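Local coordinates for protein endo-arabinase (Bacteroides thetaiotaomicron, PDB 5C0P) that probably hydrolyses glycosidic bonds of arabinan, as an endo-arabinase of glycoside hydrolase family 43, and carries bound magnesium, at residues Phe74-Asp79 / Lys104-Leu110; Lys216-Trp221 / Ile233-Ala239. All blocks are in the same frame, centred on the assembly; numbering follows the deposited sequence.

Contact 1: residues Phe74-Asp79 / Lys104-Leu110; sequences FWGQQD and KRGTSIL
In one blade of the beta-propeller characteristic of family 43, the loop before strand 78-88 brings Phe74 and Trp75, and the start of the strand brings Asp79, against strand 103-112, two places along in the same sheet. The indole of Trp75 bridges the gap. Its NE1 reaches the hydroxyl of Ser108, OG, at 3.2 Å in a weak hydrogen bond lying at the ring edge, and the far corner of the six-membered ring, CH2, rests 3.6 Å from Gly106 O. A beta carbon at Gly106 would lie only about 4.0 Å from Trp75 CH2, so the glycine probably lets the ring sit this near. Ser108 OG also lies 3.6 Å from Phe74 CZ, again at the rim of the ring, so this small hydroxyl fits between two aromatic edges. Phe74 CE1 adds an apolar touch to Leu110 CD2 at 4.2 Å.

At the other end, Asp79 and Arg105 form a salt bridge. Arg105 NE donates to Asp79 OD2 at 2.8 Å, nearly straight, within the guanidinium plane but from above the carboxylate. The two planes are 52° apart. A bend at chi3 (-70°) turns the guanidinium toward its mate. NH1 adds a weak bond to the same oxygen. OD2 is also bonded to Ser99 OG, while Arg105 NH2 pairs with Glu154. With a leucine here, both Asp79 and Glu154 would probably be left without their shared positive mate. The short NE bond is the stronger polar tie, joining strands 78-88 and 103-112, while the weak Trp75–Ser108 bond adds the loop.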
loop_
_atom_site.group_PDB
_atom_site.type_symbol
_atom_site.label_atom_id
_atom_site.label_comp_id
_atom_site.label_asym_id
_atom_site.label_seq_id
_atom_site.Cartn_x
_atom_site.Cartn_y
_atom_site.Cartn_z
ATOM N N PHE A 74 -10.063 -6.926 19.342
ATOM C CA PHE A 74 -9.252 -6.970 18.128
ATOM C C PHE A 74 -7.784 -7.138 18.490
ATOM O O PHE A 74 -7.292 -6.523 19.440
ATOM C CB PHE A 74 -9.434 -5.699 17.318
ATOM C CG PHE A 74 -8.738 -5.720 15.986
ATOM C CD1 PHE A 74 -9.059 -6.672 15.022
ATOM C CD2 PHE A 74 -7.776 -4.770 15.689
ATOM C CE1 PHE A 74 -8.419 -6.673 13.774
ATOM C CE2 PHE A 74 -7.131 -4.766 14.453
ATOM C CZ PHE A 74 -7.456 -5.723 13.493
ATOM N N TRP A 75 -7.076 -7.965 17.724
ATOM C CA TRP A 75 -5.714 -8.328 18.068
ATOM C C TRP A 75 -4.746 -7.159 18.060
ATOM O O TRP A 75 -3.770 -7.164 18.810
ATOM C CB TRP A 75 -5.191 -9.396 17.102
ATOM C CG TRP A 75 -4.819 -8.868 15.737
ATOM C CD1 TRP A 75 -5.634 -8.774 14.645
ATOM C CD2 TRP A 75 -3.529 -8.396 15.316
ATOM N NE1 TRP A 75 -4.942 -8.248 13.579
ATOM C CE2 TRP A 75 -3.647 -8.015 13.960
ATOM C CE3 TRP A 75 -2.291 -8.251 15.953
ATOM C CZ2 TRP A 75 -2.565 -7.502 13.227
ATOM C CZ3 TRP A 75 -1.219 -7.735 15.224
ATOM C CH2 TRP A 75 -1.361 -7.371 13.878
ATOM N N GLY A 76 -4.995 -6.181 17.194
ATOM C CA GLY A 76 -4.029 -5.119 16.965
ATOM C C GLY A 76 -4.547 -3.762 17.395
ATOM O O GLY A 76 -5.202 -3.067 16.627
ATOM N N GLN A 77 -4.232 -3.375 18.621
ATOM C CA GLN A 77 -4.766 -2.130 19.154
ATOM C C GLN A 77 -3.903 -0.917 18.826
ATOM O O GLN A 77 -4.313 0.215 19.077
ATOM C CB GLN A 77 -4.989 -2.237 20.659
ATOM C CG GLN A 77 -6.006 -3.308 21.062
ATOM C CD GLN A 77 -7.434 -2.934 20.691
ATOM O OE1 GLN A 77 -7.833 -1.774 20.801
ATOM N NE2 GLN A 77 -8.212 -3.920 20.248
ATOM N N GLN A 78 -2.721 -1.144 18.258
ATOM C CA GLN A 78 -1.798 -0.044 17.956
ATOM C C GLN A 78 -1.558 0.126 16.469
ATOM O O GLN A 78 -1.821 -0.793 15.680
ATOM C CB GLN A 78 -0.452 -0.254 18.674
ATOM C CG GLN A 78 -0.566 -0.208 20.188
ATOM C CD GLN A 78 0.746 -0.467 20.899
ATOM O OE1 GLN A 78 0.824 -1.322 21.780
ATOM N NE2 GLN A 78 1.776 0.283 20.539
ATOM N N ASP A 79 -1.085 1.323 16.113
ATOM C CA ASP A 79 -0.614 1.695 14.771
ATOM C C ASP A 79 -1.707 2.148 13.790
ATOM O O ASP A 79 -1.822 3.338 13.537
ATOM C CB ASP A 79 0.307 0.629 14.139
ATOM C CG ASP A 79 1.493 0.265 15.025
ATOM O OD1 ASP A 79 1.934 1.110 15.830
ATOM O OD2 ASP A 79 1.982 -0.873 14.903
ATOM N N LYS A 104 3.973 -9.229 17.328
ATOM C CA LYS A 104 4.725 -8.480 16.325
ATOM C C LYS A 104 3.810 -7.730 15.364
ATOM O O LYS A 104 2.684 -8.159 15.073
ATOM C CB LYS A 104 5.672 -9.399 15.547
ATOM C CG LYS A 104 6.874 -9.841 16.365
ATOM C CD LYS A 104 7.993 -10.363 15.488
ATOM C CE LYS A 104 9.235 -10.618 16.324
ATOM N NZ LYS A 104 8.864 -11.298 17.590
ATOM N N ARG A 105 4.298 -6.595 14.874
ATOM C CA ARG A 105 3.579 -5.817 13.878
ATOM C C ARG A 105 3.247 -6.679 12.665
ATOM O O ARG A 105 4.063 -7.499 12.235
ATOM C CB ARG A 105 4.434 -4.619 13.453
ATOM C CG ARG A 105 3.734 -3.668 12.497
ATOM C CD ARG A 105 4.467 -2.341 12.389
ATOM N NE ARG A 105 4.350 -1.573 13.626
ATOM C CZ ARG A 105 5.377 -1.078 14.308
ATOM N NH1 ARG A 105 5.157 -0.400 15.423
ATOM N NH2 ARG A 105 6.618 -1.255 13.876
ATOM N N GLY A 106 2.042 -6.513 12.136
ATOM C CA GLY A 106 1.653 -7.213 10.926
ATOM C C GLY A 106 0.463 -6.567 10.259
ATOM O O GLY A 106 -0.204 -5.712 10.844
ATOM N N THR A 107 0.185 -6.980 9.032
ATOM C CA THR A 107 -0.961 -6.462 8.305
ATOM C C THR A 107 -2.094 -7.459 8.471
ATOM O O THR A 107 -1.875 -8.666 8.370
ATOM C CB THR A 107 -0.617 -6.283 6.817
ATOM O OG1 THR A 107 0.489 -5.381 6.700
ATOM C CG2 THR A 107 -1.818 -5.744 6.031
ATOM N N SER A 108 -3.295 -6.974 8.761
ATOM C CA SER A 108 -4.445 -7.871 8.786
ATOM C C SER A 108 -5.533 -7.402 7.838
ATOM O O SER A 108 -5.494 -6.268 7.325
ATOM C CB SER A 108 -4.971 -8.139 10.204
ATOM O OG SER A 108 -5.735 -7.068 10.670
ATOM N N ILE A 109 -6.472 -8.302 7.571
ATOM C CA ILE A 109 -7.494 -8.086 6.560
ATOM C C ILE A 109 -8.867 -8.017 7.216
ATOM O O ILE A 109 -9.215 -8.848 8.068
ATOM C CB ILE A 109 -7.458 -9.201 5.505
ATOM C CG1 ILE A 109 -6.084 -9.222 4.821
ATOM C CG2 ILE A 109 -8.592 -9.020 4.481
ATOM C CD1 ILE A 109 -5.854 -10.423 3.882
ATOM N N LEU A 110 -9.631 -6.994 6.836
ATOM C CA LEU A 110 -10.968 -6.778 7.376
ATOM C C LEU A 110 -11.919 -6.658 6.200
ATOM O O LEU A 110 -11.493 -6.334 5.089
ATOM C CB LEU A 110 -11.000 -5.510 8.232
ATOM C CG LEU A 110 -9.996 -5.531 9.393
ATOM C CD1 LEU A 110 -8.662 -4.858 9.018
ATOM C CD2 LEU A 110 -10.598 -4.900 10.610
HETATM O O HOH W 1 3.394 0.565 18.077
#

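Contact 2: residues Lys216-Trp221 / Ile233-Ala239; sequences KLIMLW and IGQAVSA
Leu217 to Trp221 pair with Gly234 to Ser238 as the two central strands of a four-stranded propeller blade, an antiparallel beta hairpin whose segments run at 156° to each other. Six backbone hydrogen bonds join them, two at each of the hydrogen-bonded pairs Leu217–Ser238, Met219–Ala236 and Trp221–Gly234. The bond from Met219 N to Ala236 O measures 2.8 Å, as does that from Gly234 N to Trp221 O, which runs nearly straight down the carbonyl. Between them, CA-H...O contacts fill in the pairing, the shortest from Gln235 CA to Met219 O at 3.1 Å.

Side chains alternate between two faces. On one, Leu220 CD2 packs on Ile233 CG2 at 4.1 Å and on Gln235 CB at 3.8 Å. Gln235 then runs out alongside Ile218, its CG placed between the backbone N and the carbonyl carbon (chi1 68°), so that its aliphatic stem serves the apolar row while its OE1 accepts from Phe298 N at the chain's end. On the other face, small Ala236 sits beside the long Met219, built as selenomethionine, whose end leads off toward strand 178-184. Trp221 CD1 comes within 3.8 Å of Gly234 O; a glycine suits this spot because a beta carbon there would lie close to the indole NE1, which is bonded to Gln249.

Buried peptide groups are thus paired across the hairpin, and the buried polar ends of Gln235 and Trp221 find partners beyond it, which lets the Gln235 amide sit beside Ile218 and the Trp221 indole beside Phe183 and Trp190.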
loop_
_atom_site.group_PDB
_atom_site.type_symbol
_atom_site.label_atom_id
_atom_site.label_comp_id
_atom_site.label_asym_id
_atom_site.label_seq_id
_atom_site.Cartn_x
_atom_site.Cartn_y
_atom_site.Cartn_z
ATOM N N LYS A 216 3.847 -8.222 -18.497
ATOM C CA LYS A 216 4.966 -7.811 -17.654
ATOM C C LYS A 216 4.461 -7.052 -16.431
ATOM O O LYS A 216 3.392 -6.438 -16.462
ATOM C CB LYS A 216 5.983 -6.995 -18.450
ATOM C CG LYS A 216 6.561 -7.804 -19.590
ATOM C CD LYS A 216 7.632 -7.048 -20.356
ATOM C CE LYS A 216 8.168 -7.919 -21.492
ATOM N NZ LYS A 216 9.253 -7.244 -22.244
ATOM N N LEU A 217 5.222 -7.123 -15.345
ATOM C CA LEU A 217 4.817 -6.504 -14.092
ATOM C C LEU A 217 5.746 -5.373 -13.712
ATOM O O LEU A 217 6.970 -5.479 -13.857
ATOM C CB LEU A 217 4.813 -7.525 -12.953
ATOM C CG LEU A 217 4.102 -8.849 -13.203
ATOM C CD1 LEU A 217 4.253 -9.745 -11.985
ATOM C CD2 LEU A 217 2.648 -8.588 -13.512
ATOM N N ILE A 218 5.150 -4.278 -13.250
ATOM C CA ILE A 218 5.908 -3.228 -12.590
ATOM C C ILE A 218 5.552 -3.219 -11.109
ATOM O O ILE A 218 4.367 -3.263 -10.744
ATOM C CB ILE A 218 5.589 -1.847 -13.187
ATOM C CG1 ILE A 218 5.828 -1.851 -14.695
ATOM C CG2 ILE A 218 6.433 -0.759 -12.514
ATOM C CD1 ILE A 218 5.399 -0.555 -15.382
HETATM N N MSE A 219 6.567 -3.157 -10.253
HETATM C CA MSE A 219 6.316 -2.930 -8.836
HETATM C C MSE A 219 6.775 -1.548 -8.453
HETATM O O MSE A 219 7.884 -1.127 -8.788
HETATM C CB MSE A 219 6.990 -3.952 -7.923
HETATM C CG MSE A 219 6.593 -3.740 -6.446
HETATM SE SE MSE A 219 7.613 -4.829 -5.286
HETATM C CE MSE A 219 6.700 -6.489 -5.700
ATOM N N LEU A 220 5.898 -0.825 -7.773
ATOM C CA LEU A 220 6.294 0.405 -7.107
ATOM C C LEU A 220 6.552 0.093 -5.643
ATOM O O LEU A 220 5.916 -0.792 -5.052
ATOM C CB LEU A 220 5.196 1.461 -7.220
ATOM C CG LEU A 220 4.833 1.872 -8.646
ATOM C CD1 LEU A 220 3.710 2.902 -8.598
ATOM C CD2 LEU A 220 6.039 2.427 -9.384
ATOM N N TRP A 221 7.499 0.812 -5.056
ATOM C CA TRP A 221 7.776 0.689 -3.633
ATOM C C TRP A 221 8.555 1.912 -3.192
ATOM O O TRP A 221 9.025 2.681 -4.030
ATOM C CB TRP A 221 8.541 -0.610 -3.332
ATOM C CG TRP A 221 9.899 -0.712 -3.967
ATOM C CD1 TRP A 221 10.182 -0.936 -5.283
ATOM C CD2 TRP A 221 11.156 -0.630 -3.292
ATOM N NE1 TRP A 221 11.548 -0.980 -5.472
ATOM C CE2 TRP A 221 12.164 -0.795 -4.262
ATOM C CE3 TRP A 221 11.521 -0.425 -1.959
ATOM C CZ2 TRP A 221 13.528 -0.758 -3.933
ATOM C CZ3 TRP A 221 12.870 -0.386 -1.635
ATOM C CH2 TRP A 221 13.856 -0.558 -2.617
ATOM N N ILE A 233 9.751 7.157 -4.560
ATOM C CA ILE A 233 9.112 6.017 -5.200
ATOM C C ILE A 233 10.110 5.411 -6.171
ATOM O O ILE A 233 10.650 6.113 -7.051
ATOM C CB ILE A 233 7.882 6.461 -6.012
ATOM C CG1 ILE A 233 6.933 7.297 -5.142
ATOM C CG2 ILE A 233 7.179 5.243 -6.611
ATOM C CD1 ILE A 233 5.910 8.088 -5.961
ATOM N N GLY A 234 10.380 4.120 -5.997
ATOM C CA GLY A 234 11.198 3.387 -6.943
ATOM C C GLY A 234 10.325 2.423 -7.717
ATOM O O GLY A 234 9.179 2.134 -7.322
ATOM N N GLN A 235 10.839 1.944 -8.840
ATOM C CA GLN A 235 10.117 0.933 -9.596
ATOM C C GLN A 235 11.041 -0.218 -9.957
ATOM O O GLN A 235 12.258 -0.044 -10.069
ATOM C CB GLN A 235 9.471 1.528 -10.857
ATOM C CG GLN A 235 10.447 1.983 -11.925
ATOM C CD GLN A 235 9.746 2.553 -13.148
ATOM O OE1 GLN A 235 8.661 2.097 -13.530
ATOM N NE2 GLN A 235 10.361 3.553 -13.768
ATOM N N ALA A 236 10.448 -1.397 -10.098
ATOM C CA ALA A 236 11.166 -2.585 -10.540
ATOM C C ALA A 236 10.295 -3.306 -11.543
ATOM O O ALA A 236 9.068 -3.220 -11.479
ATOM C CB ALA A 236 11.480 -3.491 -9.364
ATOM N N VAL A 237 10.920 -4.008 -12.479
ATOM C CA VAL A 237 10.177 -4.677 -13.533
ATOM C C VAL A 237 10.427 -6.182 -13.473
ATOM O O VAL A 237 11.562 -6.623 -13.291
ATOM C CB VAL A 237 10.576 -4.142 -14.927
ATOM C CG1 VAL A 237 9.935 -4.973 -16.034
ATOM C CG2 VAL A 237 10.170 -2.672 -15.064
ATOM N N SER A 238 9.353 -6.961 -13.585
ATOM C CA SER A 238 9.474 -8.400 -13.794
ATOM C C SER A 238 9.012 -8.712 -15.211
ATOM O O SER A 238 7.812 -8.857 -15.470
ATOM C CB SER A 238 8.645 -9.181 -12.777
ATOM O OG SER A 238 8.762 -10.578 -13.011
ATOM N N ALA A 239 9.977 -8.810 -16.121
ATOM C CA ALA A 239 9.704 -9.028 -17.541
ATOM C C ALA A 239 9.137 -10.415 -17.787
ATOM O O ALA A 239 8.500 -10.664 -18.814
ATOM C CB ALA A 239 10.969 -8.832 -18.346
#

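Contacts 1 and 2 belong to different blades of one propeller, on opposite sides of the chain's centre: their centres are 27 Å apart and their nearest atoms about 14 Å, so they do not touch. Both lie near residues linked to the active site. The side chain of Arg105 and that of Trp221 each lie about 8 Å from the side chain of Asp136, predicted to tune and orient the proton donor. A bound magnesium ion lies about 10 Å from the side chain of Leu220, and one lies about 13 Å from that of Leu110. The side chain of Ile233 is about 7 Å from that of His261, a magnesium ligand. Contact 1 ties strands two places apart by side chains, contact 2 adjacent strands by their backbones.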